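Local coordinates for protein 2,3-dihydroxy-2,3-dihydrophenylpropionate dehydrogenase (Pseudomonas sp. MC1, PDB 5XTF) that probably catalyses the NAD(+)-dependent oxidation of naphthalene cis-dihydrodiol to 1,2-dihydroxynaphthalene, as a tetrameric short-chain dehydrogenase/reductase, at residues L251-R256 with T265-D270; A158-H163 with G271-G276; T29-G34 with E38-F43; A142-L147 with P192-N197. One frame throughout, in Å; residues are numbered along the deposited sequence.

How the contacts relate
From the N terminus, contact 3 comes first: it closes the short turn between strand 25-28 and helix 34-46, at the start of the Rossmann fold. Contact 4 then spans helix 118-150 and the entry to strand 195-201. Contact 2 opens inside that span, at 158-163 beyond strand 153-157, but closes only near the C terminus at 271-276, so contacts 2 and 4 cross along the chain. Contact 1, pairing helix 248-254 with strand 266-269, outermost within this chain, falls wholly within the span of contact 2. Contacts 1 and 4 meet through Arg195 and Asn197, contacts 1 and 3 through Phe43, contacts 1 and 2 through Val160 and His163.

Contact 1. Residues L251-R256 with T265-D270; sequences LLLASR and TVISID
With CG1 anti to its carbonyl carbon (chi1 -64°) and the chain extended beyond (chi2 178°), Ile267 carries its CD1 methyl out from the strand to helix 248-254, where two leucines receive it. Leu253 likewise sets CG anti to its carbonyl carbon, whereas Leu252 has CG anti to the backbone N (chi1 -166°); the two neighbours thus bring their branches to one methyl by different routes. Leu253 and Ile267 reach toward each other tip to tip, and CD2 of Leu253 lies 3.7 Å from Ile267 CD1. The branch carbon Leu253 CG follows at 3.9 Å from Ile267 CD1, so the isoleucine methyl rests against the fork of the leucine. Leu252 instead crosses Ile267 at about a right angle, bringing its CD1 to 4.1 Å from Ile267 CD1. All three residues are buried, and their union is purely apolar. The helix ends just beyond, with Ser255 N bonded to Leu251 O at 3.0 Å.

The join also belongs to the tetramer interface: Ile267 packs on Ile267 of a second subunit, and Leu252 meets Leu252 of that subunit. Strand 266-269 is the last of the parallel sheet within this chain. Leu253 also touches Asn197 and Val199 of the adjacent strand 195-201, while Ile267 rests on Pro249 at the start of helix 248-254.

Contact 2. Residues A158-H163 with G271-G276; sequences ASVSSH and GGMALG
Val160 and the Met273-Ala274 pair join two loops at the C-terminal ends of the strands of the Rossmann-type sheet: the one leaving strand 153-157, which opens with an ST turn at Ser159, and the one following strand 266-269. Between the two loops the contact is apolar. Val160 CG2, anti to the backbone N, approaches Met273 CB at 4.0 Å and Ala274 CB at 4.2 Å, sitting over the start of the turn formed by 273-275. Val160 CG1, the branch between the backbone N and the carbonyl carbon (chi1 67°), lies 4.2 Å from Met273 SD. The valine and methionine side chains cross at about a right angle, and the methionine chain, extended through its first two torsions, bends at chi3 (-32°).

Hydrogen bonds shape each loop and tie the first to helix 170-190. His163 N to Val160 O (3.0 Å) belongs to the 3-10 turn that carries the valine; in the other loop Leu275 N bonds to Gly272 O at 2.8 Å. Asp270, beside Val160, accepts from the backbone N of both Gly272 and Ala274 and so fixes the second loop. Lys176, an NAD(+)-binding residue, donates through NZ to Ala158 O, which places the first loop beside the cofactor site. At its ST turn, Ser159 OG accepts a hydrogen bond from Ser161 N at 3.0 Å, with an N-H...O angle of 153°.

Contact 3. Residues T29-G34 with E38-F43; sequences TGAGSG and ELVRSF
Val40 lays its CG2 methyl against the CB of Ala31, 3.9 Å away, pressing one turn of helix 34-46 onto the loop that leaves strand 25-28. The valine points this branch at the loop because CG2 stands anti to its carbonyl carbon, while CG1 takes the place anti to the backbone N (chi1 169°). Ala31 presents its methyl at the flank of the helix, and both residues are buried. Val40 also touches Phe67 of helix 57-67.

The second join lies at the helix start. Glu38 N donates to Gly34 O at 3.4 Å, a long and weak bond although fairly straight (158°). The Glu38 side chain passes beside the same carbonyl, its CG 3.8 Å from Gly34 O. A bend at chi2 (-56°) then turns the carboxylate aside, and Arg41, one turn later, reaches back with NH1 to Glu38 OE2 at 2.7 Å in a salt bridge; the hydrogen bond within it is poorly angled and weak. Arg41 has a second acidic partner in Glu66, which its NE engages, so the guanidinium spans two helices.

Gly30 and Gly34 both have positive phi, which favours glycine, and Ser33 between them binds NAD(+), as does Ile35 just after. Sequence and shape, TGAGSG running into Ile35 between the first strand and the following helix, are those of the glycine-rich dinucleotide-binding turn of the SDR Rossmann fold.

Contact 4. Residues A142-L147 with P192-N197; sequences AALPEL and PEIRVN
Ile194, at the entry to strand 195-201, sends its CD1 methyl between Leu144 and Leu147 on helix 118-150. The side-chain contacts across are all apolar. Leu144 CD1 comes to 3.5 Å from Ile194 CD1, the two side chains meeting at a slant, and it gets there because the leucine has CG anti to the backbone N (chi1 -158°). One helical turn on, Leu147 offers its CB rather than a branch tip, 3.7 Å from Ile194 CD1. Ile194 CG1 also lies 4.0 Å from the backbone Leu147 O, a van der Waals approach. Replacing Ile194 by an alanine removes the CG1-CD1 arm and would probably leave a gap between Leu144 and Leu147.

Within the helix, kinked near Pro145, Leu147 N still hydrogen-bonds to Ala143 O at 3.0 Å, whereas Glu146 N reaches the same oxygen only weakly. Backbone bonds from Arg195 and Asn197 hold the other segment to strand 153-157.

Beyond the pair, Leu147 rests on Val154 of that strand, and Leu144 on Leu190 at the end of helix 170-190. The contact thus fills the junction where helices 118-150 and 170-190 pack against one face of the parallel sheet.

Contact 1. Residues L251-R256 with T265-D270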
loop_
_atom_site.group_PDB
_atom_site.type_symbol
_atom_site.label_atom_id
_atom_site.label_comp_id
_atom_site.label_asym_id
_atom_site.label_seq_id
_atom_site.Cartn_x
_atom_site.Cartn_y
_atom_site.Cartn_z
ATOM N N LEU B 251 -10.322 -15.682 14.266
ATOM C CA LEU B 251 -9.873 -16.594 15.311
ATOM C C LEU B 251 -8.365 -16.525 15.496
ATOM O O LEU B 251 -7.874 -16.485 16.628
ATOM C CB LEU B 251 -10.291 -18.018 14.968
ATOM C CG LEU B 251 -11.767 -18.359 15.095
ATOM C CD1 LEU B 251 -11.977 -19.729 14.457
ATOM C CD2 LEU B 251 -12.170 -18.378 16.569
ATOM N N LEU B 252 -7.615 -16.540 14.387
ATOM C CA LEU B 252 -6.167 -16.365 14.445
ATOM C C LEU B 252 -5.794 -15.063 15.150
ATOM O O LEU B 252 -4.925 -15.046 16.032
ATOM C CB LEU B 252 -5.592 -16.379 13.023
ATOM C CG LEU B 252 -4.106 -16.530 12.654
ATOM C CD1 LEU B 252 -3.930 -16.069 11.213
ATOM C CD2 LEU B 252 -3.135 -15.778 13.541
ATOM N N LEU B 253 -6.426 -13.952 14.753
ATOM C CA LEU B 253 -6.047 -12.641 15.287
ATOM C C LEU B 253 -6.405 -12.476 16.764
ATOM O O LEU B 253 -5.755 -11.697 17.471
ATOM C CB LEU B 253 -6.695 -11.522 14.464
ATOM C CG LEU B 253 -6.243 -11.324 13.012
ATOM C CD1 LEU B 253 -7.114 -10.259 12.320
ATOM C CD2 LEU B 253 -4.777 -10.944 12.922
ATOM N N ALA B 254 -7.428 -13.170 17.250
ATOM C CA ALA B 254 -7.778 -13.097 18.670
ATOM C C ALA B 254 -7.004 -14.085 19.538
ATOM O O ALA B 254 -6.864 -13.853 20.743
ATOM C CB ALA B 254 -9.279 -13.328 18.860
ATOM N N SER B 255 -6.510 -15.176 18.969
ATOM C CA SER B 255 -5.843 -16.197 19.762
ATOM C C SER B 255 -4.572 -15.650 20.406
ATOM O O SER B 255 -3.698 -15.097 19.725
ATOM C CB SER B 255 -5.526 -17.397 18.877
ATOM O OG SER B 255 -4.338 -18.027 19.305
ATOM N N ARG B 256 -4.473 -15.784 21.730
ATOM C CA ARG B 256 -3.253 -15.362 22.402
ATOM C C ARG B 256 -2.088 -16.262 22.064
ATOM O O ARG B 256 -0.940 -15.856 22.237
ATOM C CB ARG B 256 -3.429 -15.364 23.907
ATOM C CG ARG B 256 -4.325 -14.298 24.430
ATOM C CD ARG B 256 -4.566 -14.569 25.903
ATOM N NE ARG B 256 -5.488 -13.593 26.463
ATOM C CZ ARG B 256 -5.109 -12.400 26.889
ATOM N NH1 ARG B 256 -3.832 -12.064 26.808
ATOM N NH2 ARG B 256 -5.992 -11.545 27.381
ATOM N N THR B 265 -1.851 -5.545 11.689
ATOM C CA THR B 265 -2.005 -6.371 10.500
ATOM C C THR B 265 -3.445 -6.320 10.022
ATOM O O THR B 265 -4.371 -6.144 10.816
ATOM C CB THR B 265 -1.595 -7.824 10.806
ATOM O OG1 THR B 265 -0.174 -7.907 10.917
ATOM C CG2 THR B 265 -2.069 -8.838 9.755
ATOM N N VAL B 266 -3.624 -6.477 8.716
ATOM C CA VAL B 266 -4.934 -6.575 8.086
ATOM C C VAL B 266 -4.921 -7.805 7.179
ATOM O O VAL B 266 -4.091 -7.900 6.270
ATOM C CB VAL B 266 -5.273 -5.301 7.299
ATOM C CG1 VAL B 266 -6.505 -5.507 6.425
ATOM C CG2 VAL B 266 -5.501 -4.157 8.260
ATOM N N ILE B 267 -5.818 -8.752 7.437
ATOM C CA ILE B 267 -5.900 -9.996 6.685
ATOM C C ILE B 267 -7.055 -9.880 5.695
ATOM O O ILE B 267 -8.226 -9.873 6.093
ATOM C CB ILE B 267 -6.078 -11.204 7.621
ATOM C CG1 ILE B 267 -4.842 -11.356 8.518
ATOM C CG2 ILE B 267 -6.380 -12.472 6.823
ATOM C CD1 ILE B 267 -4.918 -12.475 9.511
ATOM N N SER B 268 -6.735 -9.789 4.406
ATOM C CA SER B 268 -7.750 -9.818 3.357
ATOM C C SER B 268 -8.266 -11.227 3.147
ATOM O O SER B 268 -7.491 -12.186 3.080
ATOM C CB SER B 268 -7.187 -9.305 2.030
ATOM O OG SER B 268 -6.880 -7.936 2.135
ATOM N N ILE B 269 -9.580 -11.345 3.007
ATOM C CA ILE B 269 -10.208 -12.617 2.684
ATOM C C ILE B 269 -11.373 -12.305 1.752
ATOM O O ILE B 269 -12.501 -12.062 2.192
ATOM C CB ILE B 269 -10.623 -13.380 3.965
ATOM C CG1 ILE B 269 -11.368 -14.665 3.613
ATOM C CG2 ILE B 269 -11.435 -12.503 4.918
ATOM C CD1 ILE B 269 -11.355 -15.705 4.720
ATOM N N ASP B 270 -11.096 -12.300 0.440
ATOM C CA ASP B 270 -11.996 -11.688 -0.527
ATOM C C ASP B 270 -12.045 -12.430 -1.857
ATOM O O ASP B 270 -12.523 -11.865 -2.848
ATOM C CB ASP B 270 -11.566 -10.248 -0.789
ATOM C CG ASP B 270 -10.104 -10.137 -1.237
ATOM O OD1 ASP B 270 -9.436 -11.179 -1.479
ATOM O OD2 ASP B 270 -9.618 -8.988 -1.364
#

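Contact 2. Residues A158-H163 with G271-G276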
loop_
_atom_site.group_PDB
_atom_site.type_symbol
_atom_site.label_atom_id
_atom_site.label_comp_id
_atom_site.label_asym_id
_atom_site.label_seq_id
_atom_site.Cartn_x
_atom_site.Cartn_y
_atom_site.Cartn_z
ATOM N N ALA B 158 -12.786 -4.580 8.655
ATOM C CA ALA B 158 -12.581 -3.622 7.580
ATOM C C ALA B 158 -13.425 -4.076 6.399
ATOM O O ALA B 158 -14.603 -4.390 6.584
ATOM C CB ALA B 158 -11.098 -3.517 7.222
ATOM N N SER B 159 -12.840 -4.160 5.204
ATOM C CA SER B 159 -13.590 -4.484 3.991
ATOM C C SER B 159 -12.624 -4.559 2.808
ATOM O O SER B 159 -11.517 -4.008 2.854
ATOM C CB SER B 159 -14.689 -3.434 3.733
ATOM O OG SER B 159 -15.382 -3.659 2.525
ATOM N N VAL B 160 -13.049 -5.247 1.741
ATOM C CA VAL B 160 -12.289 -5.151 0.493
ATOM C C VAL B 160 -12.309 -3.716 -0.002
ATOM O O VAL B 160 -11.380 -3.269 -0.689
ATOM C CB VAL B 160 -12.823 -6.123 -0.584
ATOM C CG1 VAL B 160 -14.214 -5.728 -1.032
ATOM C CG2 VAL B 160 -11.872 -6.171 -1.788
ATOM N N SER B 161 -13.357 -2.966 0.354
ATOM C CA SER B 161 -13.447 -1.543 0.062
ATOM C C SER B 161 -12.393 -0.722 0.791
ATOM O O SER B 161 -12.219 0.460 0.468
ATOM C CB SER B 161 -14.841 -1.028 0.423
ATOM O OG SER B 161 -15.827 -1.506 -0.486
ATOM N N SER B 162 -11.701 -1.309 1.772
ATOM C CA SER B 162 -10.566 -0.632 2.383
ATOM C C SER B 162 -9.355 -0.559 1.454
ATOM O O SER B 162 -8.446 0.230 1.717
ATOM C CB SER B 162 -10.158 -1.341 3.675
ATOM O OG SER B 162 -11.250 -1.483 4.559
ATOM N N HIS B 163 -9.311 -1.366 0.394
ATOM C CA HIS B 163 -8.138 -1.471 -0.474
ATOM C C HIS B 163 -8.429 -1.121 -1.924
ATOM O O HIS B 163 -7.592 -0.497 -2.576
ATOM C CB HIS B 163 -7.546 -2.900 -0.407
ATOM C CG HIS B 163 -7.550 -3.486 0.971
ATOM N ND1 HIS B 163 -6.648 -3.106 1.944
ATOM C CD2 HIS B 163 -8.374 -4.391 1.553
ATOM C CE1 HIS B 163 -6.906 -3.767 3.061
ATOM N NE2 HIS B 163 -7.951 -4.547 2.851
ATOM N N GLY B 271 -11.532 -13.657 -1.917
ATOM C CA GLY B 271 -11.553 -14.399 -3.158
ATOM C C GLY B 271 -10.737 -13.777 -4.262
ATOM O O GLY B 271 -10.970 -14.081 -5.435
ATOM N N GLY B 272 -9.778 -12.915 -3.916
ATOM C CA GLY B 272 -8.941 -12.250 -4.888
ATOM C C GLY B 272 -9.485 -10.942 -5.392
ATOM O O GLY B 272 -8.876 -10.342 -6.282
ATOM N N MET B 273 -10.604 -10.474 -4.835
ATOM C CA MET B 273 -11.296 -9.310 -5.381
ATOM C C MET B 273 -10.405 -8.081 -5.407
ATOM O O MET B 273 -10.491 -7.271 -6.333
ATOM C CB MET B 273 -12.544 -9.014 -4.566
ATOM C CG MET B 273 -13.554 -8.130 -5.273
ATOM S SD MET B 273 -15.081 -8.129 -4.315
ATOM C CE MET B 273 -14.948 -9.794 -3.666
ATOM N N ALA B 274 -9.568 -7.900 -4.384
ATOM C CA ALA B 274 -8.665 -6.759 -4.386
ATOM C C ALA B 274 -7.732 -6.798 -5.594
ATOM O O ALA B 274 -7.357 -5.747 -6.123
ATOM C CB ALA B 274 -7.875 -6.719 -3.076
ATOM N N LEU B 275 -7.378 -7.996 -6.067
ATOM C CA LEU B 275 -6.520 -8.104 -7.245
ATOM C C LEU B 275 -7.175 -7.515 -8.490
ATOM O O LEU B 275 -6.473 -7.038 -9.390
ATOM C CB LEU B 275 -6.165 -9.571 -7.512
ATOM C CG LEU B 275 -4.960 -10.250 -6.859
ATOM C CD1 LEU B 275 -4.611 -9.618 -5.544
ATOM C CD2 LEU B 275 -5.313 -11.703 -6.687
ATOM N N GLY B 276 -8.496 -7.562 -8.579
ATOM C CA GLY B 276 -9.200 -7.226 -9.800
ATOM C C GLY B 276 -9.893 -8.435 -10.410
ATOM O O GLY B 276 -9.713 -9.578 -9.992
#

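Contact 3. Residues T29-G34 with E38-F43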
loop_
_atom_site.group_PDB
_atom_site.type_symbol
_atom_site.label_atom_id
_atom_site.label_comp_id
_atom_site.label_asym_id
_atom_site.label_seq_id
_atom_site.Cartn_x
_atom_site.Cartn_y
_atom_site.Cartn_z
ATOM N N THR B 29 -19.631 -7.029 18.464
ATOM C CA THR B 29 -20.736 -6.216 17.942
ATOM C C THR B 29 -21.155 -6.709 16.549
ATOM O O THR B 29 -20.460 -7.500 15.903
ATOM C CB THR B 29 -20.386 -4.723 17.853
ATOM O OG1 THR B 29 -19.588 -4.487 16.682
ATOM C CG2 THR B 29 -19.655 -4.225 19.093
ATOM N N GLY B 30 -22.292 -6.210 16.069
ATOM C CA GLY B 30 -22.838 -6.707 14.809
ATOM C C GLY B 30 -23.081 -8.205 14.790
ATOM O O GLY B 30 -22.844 -8.857 13.767
ATOM N N ALA B 31 -23.581 -8.769 15.886
ATOM C CA ALA B 31 -23.531 -10.216 16.098
ATOM C C ALA B 31 -24.800 -10.971 15.698
ATOM O O ALA B 31 -24.825 -12.203 15.799
ATOM C CB ALA B 31 -23.214 -10.506 17.567
ATOM N N GLY B 32 -25.852 -10.288 15.273
ATOM C CA GLY B 32 -27.107 -10.936 14.967
ATOM C C GLY B 32 -27.310 -11.337 13.528
ATOM O O GLY B 32 -28.355 -11.907 13.203
ATOM N N SER B 33 -26.333 -11.098 12.659
ATOM C CA SER B 33 -26.495 -11.407 11.249
ATOM C C SER B 33 -25.120 -11.567 10.625
ATOM O O SER B 33 -24.107 -11.157 11.197
ATOM C CB SER B 33 -27.257 -10.296 10.534
ATOM O OG SER B 33 -26.442 -9.136 10.503
ATOM N N GLY B 34 -25.110 -12.169 9.433
ATOM C CA GLY B 34 -23.936 -12.163 8.576
ATOM C C GLY B 34 -22.710 -12.675 9.277
ATOM O O GLY B 34 -22.761 -13.684 9.999
ATOM N N GLU B 38 -21.686 -15.604 12.652
ATOM C CA GLU B 38 -20.760 -16.717 12.493
ATOM C C GLU B 38 -19.567 -16.591 13.428
ATOM O O GLU B 38 -18.982 -17.605 13.819
ATOM C CB GLU B 38 -20.302 -16.813 11.044
ATOM C CG GLU B 38 -21.405 -17.265 10.094
ATOM C CD GLU B 38 -22.047 -18.605 10.502
ATOM O OE1 GLU B 38 -21.330 -19.544 10.946
ATOM O OE2 GLU B 38 -23.283 -18.709 10.371
ATOM N N LEU B 39 -19.199 -15.370 13.805
ATOM C CA LEU B 39 -18.145 -15.208 14.799
ATOM C C LEU B 39 -18.596 -15.735 16.156
ATOM O O LEU B 39 -17.822 -16.393 16.866
ATOM C CB LEU B 39 -17.731 -13.739 14.886
ATOM C CG LEU B 39 -17.151 -13.174 13.588
ATOM C CD1 LEU B 39 -16.713 -11.717 13.768
ATOM C CD2 LEU B 39 -16.001 -14.044 13.124
ATOM N N VAL B 40 -19.854 -15.476 16.520
ATOM C CA VAL B 40 -20.415 -16.065 17.734
ATOM C C VAL B 40 -20.313 -17.580 17.684
ATOM O O VAL B 40 -19.774 -18.219 18.595
ATOM C CB VAL B 40 -21.871 -15.623 17.922
ATOM C CG1 VAL B 40 -22.526 -16.466 19.041
ATOM C CG2 VAL B 40 -21.935 -14.145 18.210
ATOM N N ARG B 41 -20.833 -18.178 16.614
ATOM C CA ARG B 41 -20.795 -19.624 16.498
ATOM C C ARG B 41 -19.363 -20.137 16.476
ATOM O O ARG B 41 -19.061 -21.175 17.075
ATOM C CB ARG B 41 -21.555 -20.058 15.250
ATOM C CG ARG B 41 -23.017 -19.680 15.306
ATOM C CD ARG B 41 -23.729 -19.928 13.986
ATOM N NE ARG B 41 -25.139 -19.558 14.073
ATOM C CZ ARG B 41 -25.938 -19.358 13.028
ATOM N NH1 ARG B 41 -25.467 -19.485 11.794
ATOM N NH2 ARG B 41 -27.214 -19.018 13.216
ATOM N N SER B 42 -18.458 -19.412 15.820
ATOM C CA SER B 42 -17.091 -19.911 15.698
ATOM C C SER B 42 -16.332 -19.806 17.013
ATOM O O SER B 42 -15.580 -20.720 17.377
ATOM C CB SER B 42 -16.356 -19.155 14.595
ATOM O OG SER B 42 -16.677 -19.727 13.347
ATOM N N PHE B 43 -16.476 -18.687 17.720
ATOM C CA PHE B 43 -15.730 -18.529 18.960
ATOM C C PHE B 43 -16.315 -19.413 20.054
ATOM O O PHE B 43 -15.572 -20.002 20.855
ATOM C CB PHE B 43 -15.705 -17.055 19.381
ATOM C CG PHE B 43 -14.621 -16.239 18.704
ATOM C CD1 PHE B 43 -14.852 -15.612 17.480
ATOM C CD2 PHE B 43 -13.369 -16.094 19.290
ATOM C CE1 PHE B 43 -13.841 -14.849 16.844
ATOM C CE2 PHE B 43 -12.357 -15.326 18.657
ATOM C CZ PHE B 43 -12.601 -14.716 17.435
#

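Contact 4. Residues A142-L147 with P192-N197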
loop_
_atom_site.group_PDB
_atom_site.type_symbol
_atom_site.label_atom_id
_atom_site.label_comp_id
_atom_site.label_asym_id
_atom_site.label_seq_id
_atom_site.Cartn_x
_atom_site.Cartn_y
_atom_site.Cartn_z
ATOM N N ALA B 142 -14.727 1.951 25.289
ATOM C CA ALA B 142 -15.401 1.256 26.382
ATOM C C ALA B 142 -14.679 -0.025 26.794
ATOM O O ALA B 142 -14.766 -0.433 27.959
ATOM C CB ALA B 142 -16.838 0.947 25.985
ATOM N N ALA B 143 -13.966 -0.683 25.870
ATOM C CA ALA B 143 -13.348 -1.962 26.191
ATOM C C ALA B 143 -11.944 -1.822 26.762
ATOM O O ALA B 143 -11.480 -2.744 27.442
ATOM C CB ALA B 143 -13.312 -2.867 24.959
ATOM N N LEU B 144 -11.285 -0.675 26.550
ATOM C CA LEU B 144 -9.867 -0.476 26.832
ATOM C C LEU B 144 -9.487 -0.854 28.266
ATOM O O LEU B 144 -8.634 -1.733 28.444
ATOM C CB LEU B 144 -9.464 0.972 26.540
ATOM C CG LEU B 144 -7.973 1.197 26.290
ATOM C CD1 LEU B 144 -7.499 0.405 25.104
ATOM C CD2 LEU B 144 -7.690 2.648 26.045
ATOM N N PRO B 145 -10.090 -0.258 29.308
ATOM C CA PRO B 145 -9.633 -0.590 30.666
ATOM C C PRO B 145 -9.623 -2.089 30.941
ATOM O O PRO B 145 -8.687 -2.581 31.585
ATOM C CB PRO B 145 -10.618 0.170 31.559
ATOM C CG PRO B 145 -11.166 1.267 30.690
ATOM C CD PRO B 145 -11.252 0.655 29.338
ATOM N N GLU B 146 -10.583 -2.841 30.393
ATOM C CA GLU B 146 -10.611 -4.286 30.607
ATOM C C GLU B 146 -9.602 -5.029 29.734
ATOM O O GLU B 146 -9.034 -6.035 30.174
ATOM C CB GLU B 146 -12.024 -4.812 30.364
ATOM C CG GLU B 146 -13.004 -4.396 31.471
ATOM C CD GLU B 146 -12.606 -4.966 32.849
ATOM O OE1 GLU B 146 -12.186 -6.149 32.916
ATOM O OE2 GLU B 146 -12.684 -4.228 33.863
ATOM N N LEU B 147 -9.363 -4.556 28.507
ATOM C CA LEU B 147 -8.318 -5.146 27.671
ATOM C C LEU B 147 -6.926 -4.936 28.260
ATOM O O LEU B 147 -6.053 -5.798 28.094
ATOM C CB LEU B 147 -8.397 -4.565 26.259
ATOM C CG LEU B 147 -9.682 -4.895 25.494
ATOM C CD1 LEU B 147 -9.736 -4.151 24.191
ATOM C CD2 LEU B 147 -9.744 -6.389 25.233
ATOM N N PRO B 192 3.044 -2.030 23.939
ATOM C CA PRO B 192 3.036 -3.476 23.740
ATOM C C PRO B 192 1.849 -4.182 24.376
ATOM O O PRO B 192 1.737 -5.405 24.221
ATOM C CB PRO B 192 4.319 -3.915 24.427
ATOM C CG PRO B 192 4.417 -2.981 25.572
ATOM C CD PRO B 192 3.892 -1.650 25.083
ATOM N N GLU B 193 0.980 -3.430 25.055
ATOM C CA GLU B 193 -0.020 -4.045 25.929
ATOM C C GLU B 193 -1.140 -4.721 25.142
ATOM O O GLU B 193 -1.549 -5.848 25.460
ATOM C CB GLU B 193 -0.606 -2.989 26.863
ATOM C CG GLU B 193 -0.731 -3.441 28.305
ATOM C CD GLU B 193 -1.526 -2.467 29.170
ATOM O OE1 GLU B 193 -2.048 -2.913 30.220
ATOM O OE2 GLU B 193 -1.646 -1.268 28.793
ATOM N N ILE B 194 -1.686 -4.034 24.143
ATOM C CA ILE B 194 -2.889 -4.469 23.445
ATOM C C ILE B 194 -2.587 -4.584 21.959
ATOM O O ILE B 194 -2.067 -3.640 21.359
ATOM C CB ILE B 194 -4.047 -3.489 23.684
ATOM C CG1 ILE B 194 -4.490 -3.559 25.144
ATOM C CG2 ILE B 194 -5.191 -3.765 22.708
ATOM C CD1 ILE B 194 -5.432 -2.447 25.509
ATOM N N ARG B 195 -2.920 -5.728 21.364
ATOM C CA ARG B 195 -2.779 -5.911 19.925
ATOM C C ARG B 195 -4.035 -5.432 19.210
ATOM O O ARG B 195 -5.149 -5.596 19.715
ATOM C CB ARG B 195 -2.510 -7.377 19.570
ATOM C CG ARG B 195 -1.125 -7.843 19.934
ATOM C CD ARG B 195 -0.947 -9.334 19.672
ATOM N NE ARG B 195 -2.025 -10.125 20.254
ATOM C CZ ARG B 195 -2.995 -10.694 19.549
ATOM N NH1 ARG B 195 -3.016 -10.563 18.228
ATOM N NH2 ARG B 195 -3.945 -11.391 20.160
ATOM N N VAL B 196 -3.856 -4.859 18.019
ATOM C CA VAL B 196 -4.975 -4.333 17.242
ATOM C C VAL B 196 -4.791 -4.739 15.789
ATOM O O VAL B 196 -3.751 -4.451 15.191
ATOM C CB VAL B 196 -5.101 -2.800 17.335
ATOM C CG1 VAL B 196 -6.435 -2.379 16.760
ATOM C CG2 VAL B 196 -4.961 -2.302 18.770
ATOM N N ASN B 197 -5.804 -5.379 15.214
ATOM C CA ASN B 197 -5.722 -5.909 13.862
ATOM C C ASN B 197 -7.086 -5.799 13.206
ATOM O O ASN B 197 -8.054 -5.330 13.806
ATOM C CB ASN B 197 -5.252 -7.359 13.858
ATOM C CG ASN B 197 -3.877 -7.520 14.434
ATOM O OD1 ASN B 197 -2.893 -7.131 13.814
ATOM N ND2 ASN B 197 -3.796 -8.092 15.638
#